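Local coordinates for caprin-1 (PDB 4WBE), which binds mRNAs to regulate their transport, translation and stability, and is essential for stress granule formation, which its direct binding of G3BP1 and G3BP2 promotes, at residues M68-R71 with L72-Y76. Sequence-based numbering, arbitrary orientation.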
ATOM      1  N   MET A  68      19.886   3.042   0.583  1.00 17.98           N
ATOM      2  CA  MET A  68      20.472   4.234   1.208  1.00 18.91           C
ATOM      3  C   MET A  68      20.911   5.320   0.216  1.00 19.62           C
ATOM      4  O   MET A  68      21.117   6.473   0.603  1.00 19.39           O
ATOM      5  CB  MET A  68      21.626   3.822   2.148  1.00 19.19           C
ATOM      6  CG  MET A  68      23.025   3.686   1.506  1.00 20.12           C
ATOM      7  SD  MET A  68      24.344   3.247   2.698  1.00 24.67           S
ATOM      8  CE  MET A  68      23.816   1.604   3.117  1.00 20.52           C
ATOM      9  N   SER A  69      21.036   4.964  -1.060  1.00 19.34           N
ATOM     10  CA  SER A  69      21.352   5.945  -2.092  1.00 21.99           C
ATOM     11  C   SER A  69      20.103   6.699  -2.560  1.00 22.24           C
ATOM     12  O   SER A  69      20.200   7.643  -3.344  1.00 25.63           O
ATOM     13  CB  SER A  69      22.014   5.265  -3.290  1.00 24.48           C
ATOM     14  OG  SER A  69      21.078   4.462  -3.979  1.00 25.04           O
ATOM     15  N   LEU A  70      18.935   6.292  -2.069  1.00 20.76           N
ATOM     16  CA  LEU A  70      17.679   6.930  -2.460  1.00 21.73           C
ATOM     17  C   LEU A  70      17.010   7.663  -1.303  1.00 20.52           C
ATOM     18  O   LEU A  70      16.934   7.151  -0.187  1.00 20.35           O
ATOM     19  CB  LEU A  70      16.691   5.903  -3.031  1.00 19.51           C
ATOM     20  CG  LEU A  70      17.031   5.188  -4.337  1.00 24.18           C
ATOM     21  CD1 LEU A  70      15.900   4.242  -4.751  1.00 21.48           C
ATOM     22  CD2 LEU A  70      17.325   6.203  -5.440  1.00 25.36           C
ATOM     23  N   ARG A  71      16.529   8.869  -1.579  1.00 21.35           N
ATOM     24  CA  ARG A  71      15.703   9.588  -0.618  1.00 23.60           C
ATOM     25  C   ARG A  71      14.334   8.913  -0.516  1.00 21.45           C
ATOM     26  O   ARG A  71      13.963   8.121  -1.388  1.00 16.26           O
ATOM     27  CB  ARG A  71      15.552  11.053  -1.037  1.00 24.48           C
ATOM     28  CG  ARG A  71      16.860  11.840  -1.017  1.00 26.55           C
ATOM     29  CD  ARG A  71      16.624  13.301  -1.370  1.00 31.59           C
ATOM     30  NE  ARG A  71      15.778  13.942  -0.369  1.00 35.47           N
ATOM     31  CZ  ARG A  71      15.254  15.158  -0.489  1.00 38.49           C
ATOM     32  NH1 ARG A  71      15.474  15.880  -1.582  1.00 40.56           N
ATOM     33  NH2 ARG A  71      14.501  15.650   0.487  1.00 37.46           N
ATOM     34  N   LEU A  72      13.588   9.212   0.546  1.00 21.19           N
ATOM     35  CA  LEU A  72      12.264   8.615   0.733  1.00 20.80           C
ATOM     36  C   LEU A  72      11.328   8.908  -0.444  1.00 15.71           C
ATOM     37  O   LEU A  72      10.585   8.024  -0.896  1.00 17.25           O
ATOM     38  CB  LEU A  72      11.614   9.122   2.028  1.00 22.06           C
ATOM     39  CG  LEU A  72      10.192   8.610   2.311  1.00 23.66           C
ATOM     40  CD1 LEU A  72      10.175   7.096   2.525  1.00 20.67           C
ATOM     41  CD2 LEU A  72       9.526   9.348   3.484  1.00 24.11           C
ATOM     42  N   ASN A  73      11.374  10.135  -0.951  1.00 19.42           N
ATOM     43  CA  ASN A  73      10.467  10.537  -2.032  1.00 19.20           C
ATOM     44  C   ASN A  73      10.811   9.874  -3.367  1.00 20.28           C
ATOM     45  O   ASN A  73      10.047   9.970  -4.331  1.00 21.64           O
ATOM     46  CB  ASN A  73      10.484  12.064  -2.201  1.00 22.33           C
ATOM     47  CG  ASN A  73      11.732  12.565  -2.898  1.00 24.28           C
ATOM     48  OD1 ASN A  73      11.845  12.482  -4.124  1.00 28.23           O
ATOM     49  ND2 ASN A  73      12.687  13.059  -2.126  1.00 25.10           N
ATOM     50  N   GLU A  74      11.955   9.196  -3.419  1.00 16.37           N
ATOM     51  CA  GLU A  74      12.383   8.489  -4.621  1.00 15.29           C
ATOM     52  C   GLU A  74      12.227   6.979  -4.530  1.00 18.11           C
ATOM     53  O   GLU A  74      12.107   6.297  -5.554  1.00 16.91           O
ATOM     54  CB  GLU A  74      13.864   8.775  -4.866  1.00 21.27           C
ATOM     55  CG  GLU A  74      14.211  10.216  -5.148  1.00 24.66           C
ATOM     56  CD  GLU A  74      15.713  10.428  -5.265  1.00 25.85           C
ATOM     57  OE1 GLU A  74      16.455  10.089  -4.315  1.00 22.34           O
ATOM     58  OE2 GLU A  74      16.153  10.879  -6.336  1.00 28.57           O
ATOM     59  N   GLN A  75      12.260   6.463  -3.306  1.00 17.03           N
ATOM     60  CA  GLN A  75      12.295   5.022  -3.057  1.00 18.82           C
ATOM     61  C   GLN A  75      11.191   4.237  -3.754  1.00 14.66           C
ATOM     62  O   GLN A  75      11.399   3.104  -4.185  1.00 15.42           O
ATOM     63  CB  GLN A  75      12.265   4.748  -1.552  1.00 16.88           C
ATOM     64  CG  GLN A  75      12.279   3.268  -1.170  1.00 20.40           C
ATOM     65  CD  GLN A  75      13.565   2.578  -1.594  1.00 23.26           C
ATOM     66  OE1 GLN A  75      14.621   2.777  -0.989  1.00 22.26           O
ATOM     67  NE2 GLN A  75      13.476   1.739  -2.625  1.00 15.46           N
ATOM     68  N   TYR A  76      10.014   4.835  -3.859  1.00 16.55           N
ATOM     69  CA  TYR A  76       8.857   4.102  -4.361  1.00 15.22           C
ATOM     70  C   TYR A  76       8.337   4.576  -5.708  1.00 15.82           C
ATOM     71  O   TYR A  76       7.217   4.232  -6.096  1.00 15.70           O
ATOM     72  CB  TYR A  76       7.748   4.123  -3.315  1.00 14.61           C
ATOM     73  CG  TYR A  76       8.125   3.374  -2.064  1.00 20.14           C
ATOM     74  CD1 TYR A  76       8.074   1.990  -2.033  1.00 20.18           C
ATOM     75  CD2 TYR A  76       8.523   4.045  -0.913  1.00 16.94           C
ATOM     76  CE1 TYR A  76       8.410   1.294  -0.899  1.00 22.57           C
ATOM     77  CE2 TYR A  76       8.863   3.353   0.231  1.00 17.02           C
ATOM     78  CZ  TYR A  76       8.805   1.977   0.228  1.00 20.49           C
ATOM     79  OH  TYR A  76       9.134   1.262   1.348  1.00 23.25           O
TER
HETATM   80  O   HOH W   1      19.301   9.987  -4.252  1.00 27.26           O
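Glu-74 folds back over the start of the short helical turn 72-75, its carboxylate lying alongside the backbone and CB of Arg-71 and OE1 coming near CA and CD2 of Leu-70. Glu-74 OE1 accepts the backbone N-H of Arg-71 through its anti lone pair, 3.0 Å from Arg-71 N, with an N-H...O angle of 160°. With CG anti to the carbonyl carbon (chi1 -63°) and the chain extended beyond it, the acid reaches back three residues to this N-H. The same oxygen takes a hydrogen bond from a water that also donates to Ser-69 O, so a protein N-H and a water proton both grip it. Arg-71 O receives the N-H of Glu-74, 3.1 Å from Glu-74 N, and a weak bond from Gln-75 N. Asn-73 sets its amide ND2 3.6 Å above the centre of the Arg-71 guanidinium, the two planes almost perpendicular (89°). That arginine is turned to the second subunit, where NE forms a salt bridge with Asp-116; the other carboxylate oxygen of Asp-116 accepts the N-H of Leu-72. Leu-70 crosses Gln-75 at about a right angle, its CD1 4.1 Å from Gln-75 NE2, while Gln-75 OE1 accepts the N-H of Asp-67 and a bond from Arg-66. A Glu-74 carboxylate accepting the N-H of the residue three before it, whose carbonyl accepts the Glu-74 N-H, is consistent with the start of a short, weakly bonded helical turn, here leading into helix 77-88 at the subunit interface of the Caprin-1 dimerization domain.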